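Mlr6093 protein (Mesorhizobium loti, PDB 2QJ8) is probably a zinc-dependent hydrolase of the succinylglutamate desuccinylase/aspartoacylase family, acting on ester bonds or on linear amides. Local coordinates at residues 64-69 with 83-88; 48-53 with 79-84; 136-141 with 203-208. All blocks are in the same frame, centred on the assembly; numbering follows the deposited sequence. Where two conformers were deposited one is given.

Interaction 1: 64-69 with 83-88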
ATOM      1  N   LEU A  64       3.623 -10.722 -12.020  1.00 25.31           N
ATOM      2  CA  LEU A  64       3.306 -10.748 -13.442  1.00 26.58           C
ATOM      3  C   LEU A  64       4.475 -11.307 -14.251  1.00 24.03           C
ATOM      4  O   LEU A  64       4.272 -12.084 -15.156  1.00 21.30           O
ATOM      5  CB  LEU A  64       2.911  -9.328 -13.950  1.00 19.60           C
ATOM      6  CG  LEU A  64       2.396  -9.247 -15.391  1.00 31.78           C
ATOM      7  CD1 LEU A  64       1.164 -10.154 -15.593  1.00 32.76           C
ATOM      8  CD2 LEU A  64       2.063  -7.796 -15.753  1.00 30.50           C
ATOM      9  N   ALA A  65       5.701 -10.875 -13.937  1.00 23.15           N
ATOM     10  CA  ALA A  65       6.892 -11.393 -14.581  1.00 21.65           C
ATOM     11  C   ALA A  65       7.028 -12.910 -14.441  1.00 21.95           C
ATOM     12  O   ALA A  65       7.417 -13.577 -15.387  1.00 22.15           O
ATOM     13  CB  ALA A  65       8.183 -10.668 -14.025  1.00 22.43           C
ATOM     14  N   ARG A  66       6.751 -13.444 -13.257  1.00 22.76           N
ATOM     15  CA  ARG A  66       6.789 -14.866 -13.030  1.00 24.42           C
ATOM     16  C   ARG A  66       5.672 -15.593 -13.775  1.00 23.89           C
ATOM     17  O   ARG A  66       5.843 -16.745 -14.177  1.00 24.91           O
ATOM     18  CB  ARG A  66       6.682 -15.162 -11.548  1.00 25.73           C
ATOM     19  CG  ARG A  66       7.932 -14.874 -10.804  1.00 30.12           C
ATOM     20  CD  ARG A  66       7.625 -14.762  -9.352  1.00 35.12           C
ATOM     21  NE  ARG A  66       8.815 -14.381  -8.622  1.00 35.74           N
ATOM     22  CZ  ARG A  66       9.771 -15.210  -8.237  1.00 30.48           C
ATOM     23  NH1 ARG A  66       9.721 -16.520  -8.513  1.00 38.79           N
ATOM     24  NH2 ARG A  66      10.816 -14.698  -7.577  1.00 33.95           N
ATOM     25  N   ARG A  67       4.521 -14.952 -13.948  1.00 23.91           N
ATOM     26  CA  ARG A  67       3.474 -15.570 -14.788  1.00 25.52           C
ATOM     27  C   ARG A  67       3.916 -15.721 -16.247  1.00 26.26           C
ATOM     28  O   ARG A  67       3.656 -16.742 -16.876  1.00 26.73           O
ATOM     29  CB  ARG A  67       2.197 -14.767 -14.716  1.00 28.68           C
ATOM     30  CG  ARG A  67       1.547 -14.872 -13.389  1.00 31.52           C
ATOM     31  CD  ARG A  67       0.298 -14.019 -13.331  1.00 35.03           C
ATOM     32  NE  ARG A  67      -0.438 -14.310 -12.108  1.00 36.03           N
ATOM     33  CZ  ARG A  67      -1.540 -13.694 -11.688  1.00 37.13           C
ATOM     34  NH1 ARG A  67      -2.147 -12.735 -12.391  1.00 42.00           N
ATOM     35  NH2 ARG A  67      -2.065 -14.104 -10.546  1.00 37.02           N
ATOM     36  N   LEU A  68       4.588 -14.692 -16.760  1.00 27.67           N
ATOM     37  CA  LEU A  68       5.137 -14.657 -18.133  1.00 27.21           C
ATOM     38  C   LEU A  68       6.183 -15.738 -18.294  1.00 28.48           C
ATOM     39  O   LEU A  68       6.227 -16.403 -19.328  1.00 29.71           O
ATOM     40  CB  LEU A  68       5.753 -13.280 -18.446  1.00 27.39           C
ATOM     41  CG  LEU A  68       4.799 -12.105 -18.631  1.00 30.10           C
ATOM     42  CD1 LEU A  68       5.577 -10.808 -18.570  1.00 32.99           C
ATOM     43  CD2 LEU A  68       4.030 -12.236 -19.929  1.00 28.91           C
ATOM     44  N   VAL A  69       7.033 -15.899 -17.267  1.00 28.80           N
ATOM     45  CA  VAL A  69       8.032 -16.975 -17.213  1.00 27.19           C
ATOM     46  C   VAL A  69       7.400 -18.356 -17.432  1.00 28.21           C
ATOM     47  O   VAL A  69       7.961 -19.179 -18.151  1.00 27.09           O
ATOM     48  CB  VAL A  69       8.862 -16.944 -15.902  1.00 26.12           C
ATOM     49  CG1 VAL A  69       9.639 -18.248 -15.711  1.00 31.71           C
ATOM     50  CG2 VAL A  69       9.811 -15.759 -15.913  1.00 21.78           C
ATOM     51  N   ILE A  83      13.729 -12.218 -19.116  1.00 23.65           N
ATOM     52  CA  ILE A  83      12.955 -11.676 -17.977  1.00 22.18           C
ATOM     53  C   ILE A  83      13.745 -11.746 -16.685  1.00 23.97           C
ATOM     54  O   ILE A  83      14.319 -12.806 -16.377  1.00 23.18           O
ATOM     55  CB  ILE A  83      11.587 -12.413 -17.746  1.00 20.05           C
ATOM     56  CG1 ILE A  83      10.724 -12.405 -19.014  1.00 23.45           C
ATOM     57  CG2 ILE A  83      10.791 -11.750 -16.598  1.00 23.57           C
ATOM     58  CD1 ILE A  83       9.410 -13.275 -18.962  1.00 19.06           C
ATOM     59  N   VAL A  84      13.799 -10.606 -15.973  1.00 25.36           N
ATOM     60  CA  VAL A  84      14.432 -10.497 -14.642  0.50 26.35           C
ATOM     61  C   VAL A  84      13.324  -9.968 -13.711  1.00 24.97           C
ATOM     62  O   VAL A  84      13.090  -8.765 -13.633  1.00 26.62           O
ATOM     63  CB  VAL A  84      15.747  -9.664 -14.646  0.50 26.29           C
ATOM     64  CG1 VAL A  84      15.603  -8.373 -15.411  0.50 36.96           C
ATOM     65  CG2 VAL A  84      16.262  -9.434 -13.219  0.50 26.42           C
ATOM     66  N   PRO A  85      12.581 -10.897 -13.026  1.00 25.71           N
ATOM     67  CA  PRO A  85      11.439 -10.438 -12.221  1.00 25.85           C
ATOM     68  C   PRO A  85      11.701  -9.476 -11.096  1.00 25.03           C
ATOM     69  O   PRO A  85      10.833  -8.645 -10.860  1.00 24.15           O
ATOM     70  CB  PRO A  85      10.760 -11.763 -11.731  1.00 24.33           C
ATOM     71  CG  PRO A  85      11.207 -12.768 -12.743  1.00 27.93           C
ATOM     72  CD  PRO A  85      12.662 -12.369 -12.947  1.00 24.24           C
ATOM     73  N   GLU A  86      12.884  -9.538 -10.470  1.00 27.58           N
ATOM     74  CA  GLU A  86      13.280  -8.627  -9.393  1.00 28.81           C
ATOM     75  C   GLU A  86      14.713  -8.182  -9.628  1.00 26.62           C
ATOM     76  O   GLU A  86      15.649  -8.877  -9.227  1.00 28.92           O
ATOM     77  CB  GLU A  86      13.219  -9.285  -7.998  1.00 30.05           C
ATOM     78  CG  GLU A  86      11.876  -9.811  -7.554  1.00 30.32           C
ATOM     79  CD  GLU A  86      11.633 -11.264  -7.875  1.00 27.75           C
ATOM     80  OE1 GLU A  86      12.501 -12.124  -7.558  1.00 32.63           O
ATOM     81  OE2 GLU A  86      10.536 -11.578  -8.386  1.00 35.83           O
ATOM     82  N   ILE A  87      14.893  -7.031 -10.266  1.00 26.69           N
ATOM     83  CA  ILE A  87      16.227  -6.494 -10.484  1.00 28.49           C
ATOM     84  C   ILE A  87      16.844  -5.930  -9.193  1.00 27.88           C
ATOM     85  O   ILE A  87      18.064  -5.786  -9.135  1.00 30.71           O
ATOM     86  CB  ILE A  87      16.325  -5.435 -11.651  1.00 30.14           C
ATOM     87  CG1 ILE A  87      15.549  -4.129 -11.343  1.00 32.07           C
ATOM     88  CG2 ILE A  87      15.950  -6.061 -12.951  1.00 32.56           C
ATOM     89  CD1 ILE A  87      15.622  -3.013 -12.437  1.00 28.75           C
ATOM     90  N   ASN A  88      16.039  -5.617  -8.162  1.00 29.05           N
ATOM     91  CA  ASN A  88      16.571  -5.072  -6.901  1.00 30.28           C
ATOM     92  C   ASN A  88      16.127  -5.945  -5.710  1.00 29.38           C
ATOM     93  O   ASN A  88      15.293  -5.510  -4.894  1.00 30.45           O
ATOM     94  CB  ASN A  88      16.138  -3.601  -6.731  1.00 30.69           C
ATOM     95  CG  ASN A  88      16.942  -2.853  -5.671  1.00 30.30           C
ATOM     96  OD1 ASN A  88      17.605  -3.450  -4.836  1.00 26.03           O
ATOM     97  ND2 ASN A  88      16.831  -1.537  -5.678  1.00 28.89           N
TER
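R66 and E86 form a buried salt bridge between helix 60-75 and the turn that follows strand 79-84, the helix and second strand of a beta-alpha-beta unit in the catalytic domain. Guanidinium and carboxylate are nearly coplanar, only 5° apart, although the two side chains cross at about a right angle. R66 NE reaches the syn lone pair of E86 OE2 at 3.3 Å, and that oxygen lies somewhat out of the guanidinium plane. R66 NH2 adds two weak bonds, to OE1 at 3.1 Å and OE2 at 3.2 Å of E86, so OE2 receives two donors and the carboxylate is held nearly in the plane of the guanidinium, meeting it at its edge. The arginine is extended from CG to NE, whereas the glutamate bends at chi2 (93°), a turn that carries its CD round toward the helix. R66 NH2 also makes a weak hydrogen bond to P289 O of the second subunit, whose L293 packs on R66 and P85 and whose I267 packs on E86; the salt bridge is thus part of the dimer interface as well as of the internal core.

Inward from this pair the contact becomes apolar. The small side chain of A65 points at the strand end and lets the backbones approach closely, its CB lying 3.6 Å from P85 CB. The same methyl touches CG2 of I83, which places P85 and I83 together against one helical residue. I83 sends its other branch farther along the helix: chi1 sets CG1 anti to the carbonyl carbon, and the extended chi2 (172°) carries CD1 to 3.7 Å from L68 CB. Beyond L68 that terminal methyl ends beside the next helical residue, I83 CD1 lying 4.0 Å from V69 CG2.

Interaction 2: 48-53 with 79-84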
ATOM      1  N   LEU A  48      13.483  -8.718 -26.626  1.00 26.87           N
ATOM      2  CA  LEU A  48      12.819  -8.004 -25.543  1.00 24.87           C
ATOM      3  C   LEU A  48      13.359  -8.366 -24.179  1.00 24.85           C
ATOM      4  O   LEU A  48      13.565  -9.539 -23.891  1.00 24.19           O
ATOM      5  CB  LEU A  48      11.321  -8.381 -25.556  1.00 25.48           C
ATOM      6  CG  LEU A  48      10.429  -7.762 -24.456  1.00 25.95           C
ATOM      7  CD1 LEU A  48      10.313  -6.244 -24.643  1.00 22.49           C
ATOM      8  CD2 LEU A  48       9.062  -8.429 -24.384  1.00 22.67           C
ATOM      9  N   LEU A  49      13.582  -7.354 -23.341  1.00 23.66           N
ATOM     10  CA  LEU A  49      13.896  -7.551 -21.946  1.00 24.49           C
ATOM     11  C   LEU A  49      12.697  -7.057 -21.166  1.00 22.84           C
ATOM     12  O   LEU A  49      12.219  -5.961 -21.424  1.00 22.81           O
ATOM     13  CB  LEU A  49      15.102  -6.725 -21.507  1.00 24.42           C
ATOM     14  CG  LEU A  49      15.438  -6.685 -20.011  1.00 27.56           C
ATOM     15  CD1 LEU A  49      15.793  -8.088 -19.430  1.00 27.42           C
ATOM     16  CD2 LEU A  49      16.586  -5.702 -19.841  1.00 21.35           C
ATOM     17  N   ILE A  50      12.255  -7.842 -20.193  1.00 23.73           N
ATOM     18  CA  ILE A  50      11.218  -7.464 -19.249  1.00 22.80           C
ATOM     19  C   ILE A  50      11.801  -7.439 -17.839  1.00 26.48           C
ATOM     20  O   ILE A  50      12.312  -8.452 -17.334  1.00 25.99           O
ATOM     21  CB  ILE A  50      10.004  -8.447 -19.268  1.00 22.57           C
ATOM     22  CG1 ILE A  50       9.567  -8.711 -20.700  1.00 24.94           C
ATOM     23  CG2 ILE A  50       8.858  -7.901 -18.385  1.00 21.90           C
ATOM     24  CD1 ILE A  50       8.277  -9.449 -20.799  1.00 22.20           C
ATOM     25  N   THR A  51      11.691  -6.287 -17.182  1.00 29.27           N
ATOM     26  CA  THR A  51      12.210  -6.087 -15.845  1.00 29.41           C
ATOM     27  C   THR A  51      11.085  -5.783 -14.825  1.00 29.72           C
ATOM     28  O   THR A  51      10.102  -5.126 -15.155  1.00 27.25           O
ATOM     29  CB  THR A  51      13.259  -4.954 -15.789  1.00 29.93           C
ATOM     30  OG1 THR A  51      12.707  -3.717 -16.249  1.00 30.27           O
ATOM     31  CG2 THR A  51      14.499  -5.273 -16.611  1.00 25.16           C
ATOM     32  N   GLY A  52      11.244  -6.307 -13.606  1.00 28.29           N
ATOM     33  CA  GLY A  52      10.383  -5.970 -12.459  1.00 27.25           C
ATOM     34  C   GLY A  52      11.251  -5.662 -11.260  1.00 25.51           C
ATOM     35  O   GLY A  52      12.455  -5.896 -11.286  1.00 25.23           O
ATOM     36  N   GLY A  53      10.649  -5.143 -10.206  1.00 25.85           N
ATOM     37  CA  GLY A  53      11.347  -5.005  -8.934  1.00 25.48           C
ATOM     38  C   GLY A  53      12.482  -4.032  -8.827  1.00 26.70           C
ATOM     39  O   GLY A  53      13.394  -4.267  -8.064  1.00 23.47           O
ATOM     40  N   GLY A  79      11.706 -15.114 -31.819  1.00 27.41           N
ATOM     41  CA  GLY A  79      12.594 -14.153 -31.177  1.00 27.70           C
ATOM     42  C   GLY A  79      13.161 -14.580 -29.844  1.00 28.00           C
ATOM     43  O   GLY A  79      13.213 -15.767 -29.543  1.00 26.61           O
ATOM     44  N   ARG A  80      13.575 -13.596 -29.043  1.00 26.61           N
ATOM     45  CA  ARG A  80      14.129 -13.855 -27.743  1.00 30.89           C
ATOM     46  C   ARG A  80      13.543 -12.882 -26.698  1.00 27.37           C
ATOM     47  O   ARG A  80      13.542 -11.686 -26.904  1.00 24.18           O
ATOM     48  CB  ARG A  80      15.666 -13.749 -27.766  1.00 31.61           C
ATOM     49  CG  ARG A  80      16.339 -14.289 -26.457  1.00 38.52           C
ATOM     50  CD  ARG A  80      17.799 -13.870 -26.383  1.00 41.27           C
ATOM     51  NE  ARG A  80      18.618 -14.634 -27.306  1.00 58.69           N
ATOM     52  CZ  ARG A  80      19.792 -14.266 -27.827  1.00 52.70           C
ATOM     53  NH1 ARG A  80      20.336 -13.065 -27.609  1.00 49.45           N
ATOM     54  NH2 ARG A  80      20.407 -15.122 -28.643  1.00 56.53           N
ATOM     55  N   ILE A  81      13.059 -13.443 -25.589  1.00 25.58           N
ATOM     56  CA  ILE A  81      12.513 -12.690 -24.457  1.00 24.64           C
ATOM     57  C   ILE A  81      13.310 -13.051 -23.228  1.00 25.90           C
ATOM     58  O   ILE A  81      13.417 -14.229 -22.867  1.00 24.80           O
ATOM     59  CB  ILE A  81      11.009 -12.966 -24.199  1.00 25.37           C
ATOM     60  CG1 ILE A  81      10.205 -12.583 -25.433  1.00 23.22           C
ATOM     61  CG2 ILE A  81      10.557 -12.144 -22.941  1.00 25.70           C
ATOM     62  CD1 ILE A  81       8.714 -12.951 -25.393  1.00 23.33           C
ATOM     63  N   ILE A  82      13.927 -12.044 -22.613  1.00 23.60           N
ATOM     64  CA  ILE A  82      14.677 -12.225 -21.389  1.00 22.55           C
ATOM     65  C   ILE A  82      13.834 -11.568 -20.281  1.00 24.15           C
ATOM     66  O   ILE A  82      13.264 -10.511 -20.498  1.00 23.55           O
ATOM     67  CB  ILE A  82      16.102 -11.539 -21.451  1.00 21.01           C
ATOM     68  CG1 ILE A  82      16.948 -12.066 -22.629  1.00 23.84           C
ATOM     69  CG2 ILE A  82      16.829 -11.760 -20.162  1.00 20.59           C
ATOM     70  CD1 ILE A  82      18.286 -11.248 -22.865  1.00 21.53           C
ATOM     71  N   ILE A  83      13.729 -12.218 -19.116  1.00 23.65           N
ATOM     72  CA  ILE A  83      12.955 -11.676 -17.977  1.00 22.18           C
ATOM     73  C   ILE A  83      13.745 -11.746 -16.685  1.00 23.97           C
ATOM     74  O   ILE A  83      14.319 -12.806 -16.377  1.00 23.18           O
ATOM     75  CB  ILE A  83      11.587 -12.413 -17.746  1.00 20.05           C
ATOM     76  CG1 ILE A  83      10.724 -12.405 -19.014  1.00 23.45           C
ATOM     77  CG2 ILE A  83      10.791 -11.750 -16.598  1.00 23.57           C
ATOM     78  CD1 ILE A  83       9.410 -13.275 -18.962  1.00 19.06           C
ATOM     79  N   VAL A  84      13.799 -10.606 -15.973  1.00 25.36           N
ATOM     80  CA  VAL A  84      14.432 -10.497 -14.642  0.50 26.35           C
ATOM     81  C   VAL A  84      13.324  -9.968 -13.711  1.00 24.97           C
ATOM     82  O   VAL A  84      13.090  -8.765 -13.633  1.00 26.62           O
ATOM     83  CB  VAL A  84      15.747  -9.664 -14.646  0.50 26.29           C
ATOM     84  CG1 VAL A  84      15.603  -8.373 -15.411  0.50 36.96           C
ATOM     85  CG2 VAL A  84      16.262  -9.434 -13.219  0.50 26.42           C
TER
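The carbonyl oxygen of L48 is met twice by the neighbouring strand. I82 N donates to L48 O a short, nearly straight hydrogen bond of 2.8 Å (172° at the hydrogen). A weaker CA-H contact joins I81 CA to L48 O at 3.4 Å. This pairing repeats along the ladder. I82 O accepts from I50 N at 2.9 Å and also meets the CA-H of L49, while I50 O accepts from V84 N. The ladder is closed by L48 N to R80 O at one end and G52 N to V84 O at the other. L48, I50, I82 and V84 each use both N-H and C=O across the pair.

Side chains alternate between the two faces. L48, I50, I81 and I83 lie on the face covered by helix 60-75; I50 CD1 reaches back to I81 CG2 at 4.1 Å, and I50 CB packs on I83 CG1 at 4.0 Å. On the other face L49 has CG anti to its backbone N, and chi2 (62°) then turns L49 CD1 toward I82 CG2, 3.9 Å away. T51 shares that face, and its OG1 is hydrogen-bonded to D139 OD1 on the adjacent strand 136-144. The strand axes run 4.7 Å apart at 16°, the parallel, slightly twisted pairing of a beta-alpha-beta unit, here two strands joined through helix 60-75.

Interaction 3: 136-141 with 203-208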
ATOM      1  N   THR A 136      14.066  -3.678 -27.266  1.00 24.98           N
ATOM      2  CA  THR A 136      12.862  -3.199 -26.564  1.00 23.27           C
ATOM      3  C   THR A 136      13.013  -3.603 -25.116  1.00 24.22           C
ATOM      4  O   THR A 136      13.500  -4.688 -24.822  1.00 20.95           O
ATOM      5  CB  THR A 136      11.562  -3.802 -27.213  1.00 22.74           C
ATOM      6  OG1 THR A 136      11.525  -3.475 -28.604  1.00 28.78           O
ATOM      7  CG2 THR A 136      10.250  -3.287 -26.563  1.00 24.47           C
ATOM      8  N   VAL A 137      12.727  -2.680 -24.209  1.00 26.84           N
ATOM      9  CA  VAL A 137      12.716  -2.983 -22.804  1.00 25.10           C
ATOM     10  C   VAL A 137      11.331  -2.639 -22.274  1.00 24.64           C
ATOM     11  O   VAL A 137      10.812  -1.549 -22.547  1.00 22.36           O
ATOM     12  CB  VAL A 137      13.776  -2.227 -21.979  1.00 25.14           C
ATOM     13  CG1 VAL A 137      13.599  -2.596 -20.516  1.00 22.52           C
ATOM     14  CG2 VAL A 137      15.192  -2.543 -22.452  1.00 27.48           C
ATOM     15  N   LEU A 138      10.745  -3.581 -21.546  1.00 25.86           N
ATOM     16  CA  LEU A 138       9.467  -3.424 -20.868  1.00 26.97           C
ATOM     17  C   LEU A 138       9.737  -3.438 -19.360  1.00 27.28           C
ATOM     18  O   LEU A 138      10.112  -4.485 -18.820  1.00 27.69           O
ATOM     19  CB  LEU A 138       8.489  -4.543 -21.253  1.00 27.55           C
ATOM     20  CG  LEU A 138       7.147  -4.649 -20.487  1.00 26.57           C
ATOM     21  CD1 LEU A 138       6.294  -3.356 -20.578  1.00 24.40           C
ATOM     22  CD2 LEU A 138       6.389  -5.838 -21.006  1.00 24.09           C
ATOM     23  N   ASP A 139       9.548  -2.298 -18.688  1.00 26.56           N
ATOM     24  CA  ASP A 139       9.717  -2.214 -17.222  1.00 28.90           C
ATOM     25  C   ASP A 139       8.344  -2.218 -16.550  1.00 31.39           C
ATOM     26  O   ASP A 139       7.480  -1.416 -16.899  1.00 30.26           O
ATOM     27  CB  ASP A 139      10.529  -0.979 -16.846  1.00 29.40           C
ATOM     28  CG  ASP A 139      10.840  -0.882 -15.322  1.00 37.77           C
ATOM     29  OD1 ASP A 139      11.283  -1.861 -14.666  1.00 31.44           O
ATOM     30  OD2 ASP A 139      10.671   0.232 -14.787  1.00 39.50           O
ATOM     31  N   LEU A 140       8.154  -3.145 -15.599  1.00 30.82           N
ATOM     32  CA  LEU A 140       6.931  -3.290 -14.812  1.00 31.15           C
ATOM     33  C   LEU A 140       7.223  -2.432 -13.569  1.00 31.12           C
ATOM     34  O   LEU A 140       7.828  -2.886 -12.594  1.00 29.91           O
ATOM     35  CB  LEU A 140       6.650  -4.762 -14.528  1.00 30.34           C
ATOM     36  CG  LEU A 140       6.707  -5.671 -15.779  1.00 31.94           C
ATOM     37  CD1 LEU A 140       6.494  -7.126 -15.405  1.00 22.73           C
ATOM     38  CD2 LEU A 140       5.718  -5.253 -16.901  1.00 26.56           C
ATOM     39  N   HIS A 141       6.790  -1.170 -13.655  1.00 31.51           N
ATOM     40  CA  HIS A 141       7.252  -0.081 -12.766  1.00 33.93           C
ATOM     41  C   HIS A 141       6.346   0.269 -11.576  1.00 35.11           C
ATOM     42  O   HIS A 141       5.109   0.221 -11.658  1.00 36.03           O
ATOM     43  CB  HIS A 141       7.490   1.150 -13.635  1.00 33.28           C
ATOM     44  CG  HIS A 141       8.048   2.328 -12.907  1.00 39.11           C
ATOM     45  ND1 HIS A 141       7.275   3.413 -12.550  1.00 41.03           N
ATOM     46  CD2 HIS A 141       9.304   2.592 -12.461  1.00 40.62           C
ATOM     47  CE1 HIS A 141       8.029   4.293 -11.910  1.00 43.18           C
ATOM     48  NE2 HIS A 141       9.264   3.820 -11.843  1.00 40.60           N
ATOM     49  N   ILE A 203       9.329   0.926 -22.708  1.00 27.57           N
ATOM     50  CA  ILE A 203       7.922   0.943 -22.281  1.00 26.16           C
ATOM     51  C   ILE A 203       7.822   0.685 -20.773  1.00 29.37           C
ATOM     52  O   ILE A 203       8.413  -0.248 -20.250  1.00 26.08           O
ATOM     53  CB  ILE A 203       7.076  -0.028 -23.152  1.00 28.05           C
ATOM     54  CG1 ILE A 203       7.002   0.527 -24.580  1.00 30.82           C
ATOM     55  CG2 ILE A 203       5.684  -0.160 -22.648  1.00 22.33           C
ATOM     56  CD1 ILE A 203       6.320  -0.387 -25.524  1.00 29.79           C
ATOM     57  N   CYS A 204       7.108   1.584 -20.086  1.00 32.68           N
ATOM     58  CA  CYS A 204       6.947   1.543 -18.652  0.50 33.00           C
ATOM     59  C   CYS A 204       5.464   1.399 -18.293  1.00 31.56           C
ATOM     60  O   CYS A 204       4.693   2.329 -18.520  1.00 31.07           O
ATOM     61  CB  CYS A 204       7.539   2.842 -18.110  0.50 33.89           C
ATOM     62  SG  CYS A 204       7.767   2.884 -16.377  0.50 40.05           S
ATOM     63  N   THR A 205       5.082   0.239 -17.759  1.00 32.05           N
ATOM     64  CA  THR A 205       3.702  -0.022 -17.341  1.00 33.95           C
ATOM     65  C   THR A 205       3.653   0.375 -15.867  1.00 32.01           C
ATOM     66  O   THR A 205       4.576   0.076 -15.131  1.00 35.33           O
ATOM     67  CB  THR A 205       3.310  -1.466 -17.530  1.00 31.79           C
ATOM     68  OG1 THR A 205       4.170  -2.264 -16.740  1.00 42.53           O
ATOM     69  CG2 THR A 205       3.462  -1.880 -18.999  1.00 31.49           C
ATOM     70  N   GLU A 206       2.585   1.036 -15.444  1.00 31.95           N
ATOM     71  CA  GLU A 206       2.517   1.594 -14.088  1.00 29.57           C
ATOM     72  C   GLU A 206       1.661   0.819 -13.121  1.00 32.03           C
ATOM     73  O   GLU A 206       0.486   0.575 -13.394  1.00 34.65           O
ATOM     74  CB  GLU A 206       2.030   3.034 -14.126  1.00 28.57           C
ATOM     75  CG  GLU A 206       2.927   3.996 -14.884  1.00 31.88           C
ATOM     76  CD  GLU A 206       4.338   4.169 -14.321  1.00 36.32           C
ATOM     77  OE1 GLU A 206       4.572   3.960 -13.116  1.00 36.40           O
ATOM     78  OE2 GLU A 206       5.231   4.560 -15.108  1.00 45.68           O
ATOM     79  N   PHE A 207       2.281   0.483 -11.983  1.00 35.44           N
ATOM     80  CA  PHE A 207       1.676  -0.261 -10.871  1.00 35.93           C
ATOM     81  C   PHE A 207       1.680   0.633  -9.632  1.00 37.15           C
ATOM     82  O   PHE A 207       2.746   1.112  -9.223  1.00 37.94           O
ATOM     83  CB  PHE A 207       2.467  -1.550 -10.567  1.00 34.59           C
ATOM     84  CG  PHE A 207       2.425  -2.592 -11.679  1.00 37.52           C
ATOM     85  CD1 PHE A 207       3.280  -2.511 -12.770  1.00 39.03           C
ATOM     86  CD2 PHE A 207       1.539  -3.671 -11.619  1.00 41.58           C
ATOM     87  CE1 PHE A 207       3.241  -3.471 -13.773  1.00 35.68           C
ATOM     88  CE2 PHE A 207       1.517  -4.640 -12.628  1.00 37.86           C
ATOM     89  CZ  PHE A 207       2.362  -4.515 -13.719  1.00 35.63           C
ATOM     90  N   GLY A 208       0.486   0.906  -9.095  1.00 37.32           N
ATOM     91  CA  GLY A 208       0.307   1.703  -7.865  1.00 39.49           C
ATOM     92  C   GLY A 208       0.007   0.737  -6.730  1.00 41.09           C
ATOM     93  O   GLY A 208      -0.219  -0.446  -6.970  1.00 42.40           O
TER
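H141 and E206, side by side and pointing the same way, make a short side-chain hydrogen bond, a His-carboxylate pair between neighbouring parallel strands of the family's catalytic domain. H141 ND1 donates to E206 OE1 at 2.8 Å and 172°, in the plane of the imidazole. The carboxylate is met on its syn side, 21° out of its own plane, and is turned 79° from the ring. The glutamate bends at chi2, which brings its CD back toward the histidine. An alanine in place of H141 would probably leave E206 OE1 without this donor and the carboxylate freer to turn.

Main-chain hydrogen bonds form the ladder. V137 O accepts from I203 N, I203 O from D139 N at 2.8 Å, D139 O from T205 N, T205 O from H141 N, and H141 O from F207 N. The hydroxyl of T205 adds a weak bond from OG1 to D139 O at 3.4 Å, so that carbonyl has a second donor. H141 O also lies at the edge of the F207 ring, in its plane, 3.5 Å from F207 CD1.

Apolar contacts fill the face bearing L138, L140, I203 and T205. L138 and T205 cross at about a right angle, with L138 CD1 3.6 Å from T205 CG2. The same leucine methyl, L138 CD1, touches I203 CG2 at 3.9 Å. Farther along, F207 CE1 lies 3.7 Å from L140 CB.

In the fold, strand 136-144 runs between strands 47-52 and 201-208, parallel to both. D139 OD1 bonds to T51 OG1 on the first of these, while strand 152-155 pairs antiparallel with the second and lays S152 and I154 against E206. Helix 218-230 contributes Y220, whose ring stacks with F207.

Taken together, the three contacts lie on four neighbouring strands, in the order 79-84, 47-52, 136-144 and 201-208. Interactions 1 and 2 have centres about 7 Å apart, share I83 and V84, and belong to one beta-alpha-beta unit. Interaction 3 comes later in the chain, its centre about 11 Å from that of interaction 2 and 12 Å from that of interaction 1. Probable backbone hydrogen bonds, L49 O to L138 N and T51 O to L140 N, join the ladders of interactions 2 and 3. Helix 60-75 touches both, through L68 on I50 and L64 on F207, so the contacts form one continuous buried piece of the catalytic domain.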